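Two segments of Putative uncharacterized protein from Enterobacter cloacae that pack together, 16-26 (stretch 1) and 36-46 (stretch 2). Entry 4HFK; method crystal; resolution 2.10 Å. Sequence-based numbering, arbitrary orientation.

Stretch 1, residues 16-26: ENWVQNRCIGK
Stretch 2, residues 36-46: DADASAAAWLE

Small residues form the apolar centre of the contact. A37 points its CB toward the first helix, where it meets the backbone: A37 CB lies 3.4 Å from N21 O and 3.7 Å from G25 N, and also 4.1 Å from I24 CG2 (I24 chi1 m, chi2 t). One turn on, A41 CB packs 4.0 Å from N21 CB. Residues 16-26 and 36-46 are helical throughout, with phi/psi near -62/-42, and each lies within a longer helix. They pack nearly antiparallel: their N-to-C directions differ by 164° (signed crossing angle -164°), and the axes approach to 7.9 Å. The register sets W18 CA 4.8 Å from A41 CA and G25 CA 5.1 Å from A37 CA. The two stretches bury 533 Å² between them. G25 suits its place because it has no side chain: an ideal CB there would point toward the second helix and fall 2.6 Å from D38 OD1, a clash.

W18 (chi1 t, chi2 86°) leaves its helix sideways and brings the CD1 edge of its indole against the second one. W18 CD1 lies 3.8 Å from A41 CB and 4.0 Å from L45 CB (L45 chi1 t, chi2 p), while A41 O approaches W18 CD1 at the ring edge, 3.0 Å away.

N21 (chi1 m, chi2 -174°) is the knob, seated among A37, S40, A41 and W44. Buried there, its amide finds polar partners: N21 OD1 accepts a weak hydrogen bond from W44 NE1 (2.8 Å, 128° at the hydrogen), and N21 ND2 donates another weak one to Q20 OE1 at 3.1 Å. W44 (chi1 m, chi2 114°) points toward the first helix and offers one face of its indole to N17. N17 (chi1 m, chi2 -17°) sets N17 CB 3.5 Å from the centroid of the five-membered ring of W44, 16° off the normal, and N17 ND2 3.3 Å from W44 CH2 over the face.

The polar edge lies beyond, at R22 and D38. R22 (chi1 t, chi2 138°, chi3 t, chi4 104°) starts away from the second helix, but its end returns; D38 (chi1 m, chi2 -15°) starts sideways and likewise reaches across. R22 NH1 and D38 OD1 stay 4.2 Å apart, beyond a salt bridge, with the oxygen well out of the guanidinium plane. Water joins them instead: one molecule donates to R22 O (2.8 Å) and D38 OD1 (2.7 Å), and a second accepts from R22 NH1 (2.8 Å) and donates to D38 OD1 (2.7 Å).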

ATOM      1  N   GLU B  16      10.407  -2.264   1.291  1.00  5.78           N
ATOM      2  CA  GLU B  16       9.489  -1.149   1.017  1.00  9.05           C
ATOM      3  C   GLU B  16       8.051  -1.469   1.431  1.00  7.55           C
ATOM      4  O   GLU B  16       7.371  -0.643   2.035  1.00  8.18           O
ATOM      5  CB  GLU B  16       9.522  -0.779  -0.473  1.00  7.89           C
ATOM      6  CG  GLU B  16      10.822  -0.090  -0.899  1.00  9.78           C
ATOM      7  CD  GLU B  16      11.055  -0.146  -2.408  1.00 14.16           C
ATOM      8  OE1 GLU B  16      10.182  -0.676  -3.144  1.00 12.86           O
ATOM      9  OE2 GLU B  16      12.120   0.333  -2.852  1.00 17.40           O
ATOM     10  N   ASN B  17       7.591  -2.660   1.080  1.00  5.38           N
ATOM     11  CA  ASN B  17       6.237  -3.076   1.409  1.00  7.78           C
ATOM     12  C   ASN B  17       6.052  -3.257   2.913  1.00  8.69           C
ATOM     13  O   ASN B  17       4.999  -2.907   3.452  1.00 10.38           O
ATOM     14  CB  ASN B  17       5.861  -4.337   0.614  1.00  7.30           C
ATOM     15  CG  ASN B  17       5.830  -4.070  -0.892  1.00 12.58           C
ATOM     16  OD1 ASN B  17       5.770  -2.911  -1.312  1.00 10.27           O
ATOM     17  ND2 ASN B  17       5.887  -5.132  -1.703  1.00  8.61           N
ATOM     18  N   TRP B  18       7.073  -3.771   3.597  1.00  5.50           N
ATOM     19  CA  TRP B  18       7.047  -3.778   5.055  1.00  6.82           C
ATOM     20  C   TRP B  18       6.824  -2.362   5.585  1.00  6.66           C
ATOM     21  O   TRP B  18       5.920  -2.125   6.402  1.00  6.19           O
ATOM     22  CB  TRP B  18       8.332  -4.365   5.656  1.00  5.34           C
ATOM     23  CG  TRP B  18       8.280  -4.413   7.183  1.00  5.72           C
ATOM     24  CD1 TRP B  18       7.740  -5.409   7.960  1.00  6.63           C
ATOM     25  CD2 TRP B  18       8.755  -3.407   8.097  1.00  7.13           C
ATOM     26  NE1 TRP B  18       7.871  -5.090   9.301  1.00  7.09           N
ATOM     27  CE2 TRP B  18       8.491  -3.872   9.410  1.00  8.60           C
ATOM     28  CE3 TRP B  18       9.401  -2.176   7.936  1.00  5.47           C
ATOM     29  CZ2 TRP B  18       8.834  -3.132  10.551  1.00  5.34           C
ATOM     30  CZ3 TRP B  18       9.750  -1.450   9.069  1.00  9.08           C
ATOM     31  CH2 TRP B  18       9.463  -1.935  10.362  1.00  9.78           C
ATOM     32  N   VAL B  19       7.636  -1.423   5.113  1.00  5.61           N
ATOM     33  CA  VAL B  19       7.549  -0.039   5.586  1.00  7.19           C
ATOM     34  C   VAL B  19       6.167   0.544   5.293  1.00  8.02           C
ATOM     35  O   VAL B  19       5.559   1.195   6.156  1.00  8.23           O
ATOM     36  CB  VAL B  19       8.626   0.870   4.944  1.00  6.34           C
ATOM     37  CG1 VAL B  19       8.362   2.345   5.289  1.00  8.89           C
ATOM     38  CG2 VAL B  19      10.026   0.457   5.404  1.00  5.97           C
ATOM     39  N   GLN B  20       5.672   0.308   4.078  1.00  6.86           N
ATOM     40  CA  GLN B  20       4.373   0.851   3.675  1.00  9.43           C
ATOM     41  C   GLN B  20       3.239   0.269   4.521  1.00  9.05           C
ATOM     42  O   GLN B  20       2.386   1.005   5.026  1.00  7.91           O
ATOM     43  CB  GLN B  20       4.106   0.585   2.187  1.00 10.87           C
ATOM     44  CG  GLN B  20       3.089   1.558   1.564  1.00 12.94           C
ATOM     45  CD  GLN B  20       1.806   0.879   1.110  1.00 13.79           C
ATOM     46  OE1 GLN B  20       1.560  -0.281   1.430  1.00 14.80           O
ATOM     47  NE2 GLN B  20       0.984   1.606   0.351  1.00 14.32           N
ATOM     48  N   ASN B  21       3.229  -1.052   4.670  1.00  7.87           N
ATOM     49  CA  ASN B  21       2.166  -1.719   5.418  1.00 10.09           C
ATOM     50  C   ASN B  21       2.176  -1.275   6.874  1.00 10.02           C
ATOM     51  O   ASN B  21       1.130  -1.038   7.479  1.00 13.70           O
ATOM     52  CB  ASN B  21       2.316  -3.237   5.348  1.00  7.85           C
ATOM     53  CG  ASN B  21       1.933  -3.809   3.999  1.00 10.79           C
ATOM     54  OD1 ASN B  21       1.894  -5.033   3.838  1.00 12.26           O
ATOM     55  ND2 ASN B  21       1.664  -2.939   3.016  1.00  7.89           N
ATOM     56  N   ARG B  22       3.369  -1.154   7.437  1.00  9.35           N
ATOM     57  CA  ARG B  22       3.507  -0.665   8.799  1.00  9.58           C
ATOM     58  C   ARG B  22       3.045   0.799   8.940  1.00 13.41           C
ATOM     59  O   ARG B  22       2.427   1.173   9.946  1.00 10.10           O
ATOM     60  CB  ARG B  22       4.947  -0.826   9.268  1.00 11.31           C
ATOM     61  CG  ARG B  22       5.172  -0.303  10.651  1.00 15.31           C
ATOM     62  CD  ARG B  22       6.057  -1.242  11.442  1.00 20.11           C
ATOM     63  NE  ARG B  22       6.274  -0.728  12.790  1.00 19.34           N
ATOM     64  CZ  ARG B  22       5.664  -1.202  13.871  1.00 16.24           C
ATOM     65  NH1 ARG B  22       4.815  -2.218  13.767  1.00 12.24           N
ATOM     66  NH2 ARG B  22       5.924  -0.669  15.055  1.00 18.77           N
ATOM     67  N   CYS B  23       3.335   1.630   7.941  1.00  9.65           N
ATOM     68  CA  CYS B  23       2.821   3.001   7.956  1.00 11.34           C
ATOM     69  C   CYS B  23       1.297   3.018   7.969  1.00  9.70           C
ATOM     70  O   CYS B  23       0.685   3.767   8.732  1.00 11.62           O
ATOM     71  CB  CYS B  23       3.299   3.791   6.741  1.00 12.96           C
ATOM     72  SG  CYS B  23       4.971   4.357   6.829  1.00 18.18           S
ATOM     73  N   ILE B  24       0.691   2.207   7.106  1.00  9.27           N
ATOM     74  CA  ILE B  24      -0.768   2.097   7.052  1.00  9.76           C
ATOM     75  C   ILE B  24      -1.324   1.743   8.425  1.00 12.53           C
ATOM     76  O   ILE B  24      -2.328   2.308   8.857  1.00 11.31           O
ATOM     77  CB  ILE B  24      -1.211   1.059   6.008  1.00 11.90           C
ATOM     78  CG1 ILE B  24      -0.888   1.579   4.601  1.00 10.83           C
ATOM     79  CG2 ILE B  24      -2.704   0.781   6.123  1.00  9.49           C
ATOM     80  CD1 ILE B  24      -1.057   0.554   3.498  1.00  9.27           C
ATOM     81  N   GLY B  25      -0.645   0.834   9.122  1.00  8.92           N
ATOM     82  CA  GLY B  25      -1.042   0.433  10.459  1.00  9.45           C
ATOM     83  C   GLY B  25      -0.988   1.582  11.449  1.00 17.84           C
ATOM     84  O   GLY B  25      -1.819   1.673  12.356  1.00 16.56           O
ATOM     85  N   LYS B  26      -0.006   2.462  11.284  1.00 11.21           N
ATOM     86  CA  LYS B  26       0.136   3.604  12.171  1.00 13.46           C
ATOM     87  C   LYS B  26      -0.888   4.708  11.914  1.00 13.58           C
ATOM     88  O   LYS B  26      -1.236   5.434  12.836  1.00 13.94           O
ATOM     89  CB  LYS B  26       1.552   4.189  12.076  1.00 14.70           C
ATOM     90  CG  LYS B  26       2.625   3.296  12.677  1.00 15.23           C
ATOM     91  CD  LYS B  26       3.980   3.993  12.658  1.00 13.76           C
ATOM     92  CE  LYS B  26       5.070   3.049  13.153  1.00 17.45           C
ATOM     93  NZ  LYS B  26       4.751   2.488  14.502  1.00 21.14           N
ATOM     94  N   ASP B  36      -4.710  -5.977  10.639  1.00  7.20           N
ATOM     95  CA  ASP B  36      -4.496  -6.536   9.304  1.00  9.56           C
ATOM     96  C   ASP B  36      -3.169  -6.030   8.698  1.00  9.86           C
ATOM     97  O   ASP B  36      -2.349  -6.814   8.193  1.00  7.91           O
ATOM     98  CB  ASP B  36      -5.691  -6.183   8.411  1.00 10.12           C
ATOM     99  CG  ASP B  36      -5.619  -6.835   7.033  1.00 13.12           C
ATOM    100  OD1 ASP B  36      -4.583  -6.694   6.347  1.00 11.95           O
ATOM    101  OD2 ASP B  36      -6.612  -7.484   6.623  1.00 14.01           O
ATOM    102  N   ALA B  37      -2.956  -4.720   8.765  1.00  7.80           N
ATOM    103  CA  ALA B  37      -1.746  -4.119   8.226  1.00  6.85           C
ATOM    104  C   ALA B  37      -0.488  -4.631   8.944  1.00  9.84           C
ATOM    105  O   ALA B  37       0.545  -4.857   8.306  1.00  8.27           O
ATOM    106  CB  ALA B  37      -1.832  -2.599   8.294  1.00  8.19           C
ATOM    107  N   ASP B  38      -0.562  -4.819  10.261  1.00  8.33           N
ATOM    108  CA  ASP B  38       0.601  -5.317  10.998  1.00  9.29           C
ATOM    109  C   ASP B  38       0.852  -6.813  10.758  1.00 10.74           C
ATOM    110  O   ASP B  38       2.001  -7.264  10.769  1.00 10.21           O
ATOM    111  CB  ASP B  38       0.465  -5.040  12.499  1.00 12.59           C
ATOM    112  CG  ASP B  38       0.580  -3.559  12.836  1.00 18.30           C
ATOM    113  OD1 ASP B  38       1.053  -2.770  11.979  1.00 13.90           O
ATOM    114  OD2 ASP B  38       0.209  -3.180  13.970  1.00 18.76           O
ATOM    115  N   ALA B  39      -0.218  -7.581  10.558  1.00  7.09           N
ATOM    116  CA  ALA B  39      -0.065  -8.991  10.213  1.00 10.05           C
ATOM    117  C   ALA B  39       0.539  -9.071   8.816  1.00  8.62           C
ATOM    118  O   ALA B  39       1.426  -9.880   8.549  1.00  8.11           O
ATOM    119  CB  ALA B  39      -1.402  -9.706  10.255  1.00  7.37           C
ATOM    120  N   SER B  40       0.052  -8.217   7.928  1.00  6.94           N
ATOM    121  CA  SER B  40       0.585  -8.145   6.575  1.00  7.67           C
ATOM    122  C   SER B  40       2.071  -7.780   6.583  1.00  7.86           C
ATOM    123  O   SER B  40       2.882  -8.428   5.905  1.00  7.78           O
ATOM    124  CB  SER B  40      -0.217  -7.134   5.751  1.00  7.76           C
ATOM    125  OG  SER B  40      -1.561  -7.573   5.605  1.00  9.29           O
ATOM    126  N   ALA B  41       2.427  -6.765   7.368  1.00  4.88           N
ATOM    127  CA  ALA B  41       3.819  -6.340   7.481  1.00  6.97           C
ATOM    128  C   ALA B  41       4.701  -7.494   7.969  1.00  7.53           C
ATOM    129  O   ALA B  41       5.836  -7.663   7.508  1.00  7.21           O
ATOM    130  CB  ALA B  41       3.933  -5.134   8.426  1.00  5.94           C
ATOM    131  N   ALA B  42       4.182  -8.300   8.893  1.00  6.43           N
ATOM    132  CA  ALA B  42       4.978  -9.407   9.439  1.00  9.39           C
ATOM    133  C   ALA B  42       5.262 -10.485   8.389  1.00  5.80           C
ATOM    134  O   ALA B  42       6.204 -11.266   8.538  1.00  7.76           O
ATOM    135  CB  ALA B  42       4.317 -10.014  10.699  1.00  5.97           C
ATOM    136  N   ALA B  43       4.452 -10.537   7.333  1.00  7.19           N
ATOM    137  CA  ALA B  43       4.716 -11.483   6.246  1.00  8.37           C
ATOM    138  C   ALA B  43       5.898 -11.006   5.410  1.00  7.78           C
ATOM    139  O   ALA B  43       6.735 -11.808   4.990  1.00  6.37           O
ATOM    140  CB  ALA B  43       3.494 -11.669   5.368  1.00  6.07           C
ATOM    141  N   TRP B  44       5.948  -9.700   5.138  1.00  8.20           N
ATOM    142  CA  TRP B  44       7.101  -9.123   4.450  1.00  6.55           C
ATOM    143  C   TRP B  44       8.347  -9.275   5.321  1.00  6.96           C
ATOM    144  O   TRP B  44       9.452  -9.504   4.812  1.00  7.71           O
ATOM    145  CB  TRP B  44       6.871  -7.640   4.129  1.00  5.44           C
ATOM    146  CG  TRP B  44       5.704  -7.370   3.200  1.00  9.83           C
ATOM    147  CD1 TRP B  44       4.535  -6.713   3.507  1.00  7.94           C
ATOM    148  CD2 TRP B  44       5.601  -7.748   1.818  1.00  8.35           C
ATOM    149  NE1 TRP B  44       3.725  -6.661   2.399  1.00  7.07           N
ATOM    150  CE2 TRP B  44       4.350  -7.290   1.352  1.00  7.21           C
ATOM    151  CE3 TRP B  44       6.448  -8.421   0.930  1.00  7.69           C
ATOM    152  CZ2 TRP B  44       3.922  -7.489   0.024  1.00  8.27           C
ATOM    153  CZ3 TRP B  44       6.022  -8.625  -0.385  1.00  9.10           C
ATOM    154  CH2 TRP B  44       4.768  -8.159  -0.824  1.00  9.43           C
ATOM    155  N   LEU B  45       8.180  -9.125   6.633  1.00  6.51           N
ATOM    156  CA  LEU B  45       9.307  -9.282   7.555  1.00  7.65           C
ATOM    157  C   LEU B  45       9.931 -10.661   7.412  1.00  6.70           C
ATOM    158  O   LEU B  45      11.149 -10.790   7.285  1.00  7.15           O
ATOM    159  CB  LEU B  45       8.872  -9.070   9.016  1.00  9.30           C
ATOM    160  CG  LEU B  45       9.980  -9.330  10.053  1.00  8.46           C
ATOM    161  CD1 LEU B  45      10.998  -8.190  10.062  1.00 10.26           C
ATOM    162  CD2 LEU B  45       9.411  -9.534  11.468  1.00 10.30           C
ATOM    163  N   GLU B  46       9.099 -11.695   7.451  1.00  7.01           N
ATOM    164  CA  GLU B  46       9.596 -13.072   7.326  1.00  8.40           C
ATOM    165  C   GLU B  46      10.342 -13.267   6.003  1.00 11.60           C
ATOM    166  O   GLU B  46      11.367 -13.950   5.945  1.00  8.30           O
ATOM    167  CB  GLU B  46       8.428 -14.068   7.413  1.00  7.48           C
ATOM    168  CG  GLU B  46       8.812 -15.508   7.077  1.00  8.94           C
ATOM    169  CD  GLU B  46       9.541 -16.225   8.210  1.00  9.86           C
ATOM    170  OE1 GLU B  46       9.428 -15.788   9.376  1.00 14.19           O
ATOM    171  OE2 GLU B  46      10.215 -17.241   7.943  1.00 11.49           O
TER
HETATM  172  O   HOH W   1       1.957  -0.295  12.271  1.00 15.55           O
HETATM  173  O   HOH W   2       3.622  -3.337  11.547  1.00 22.66           O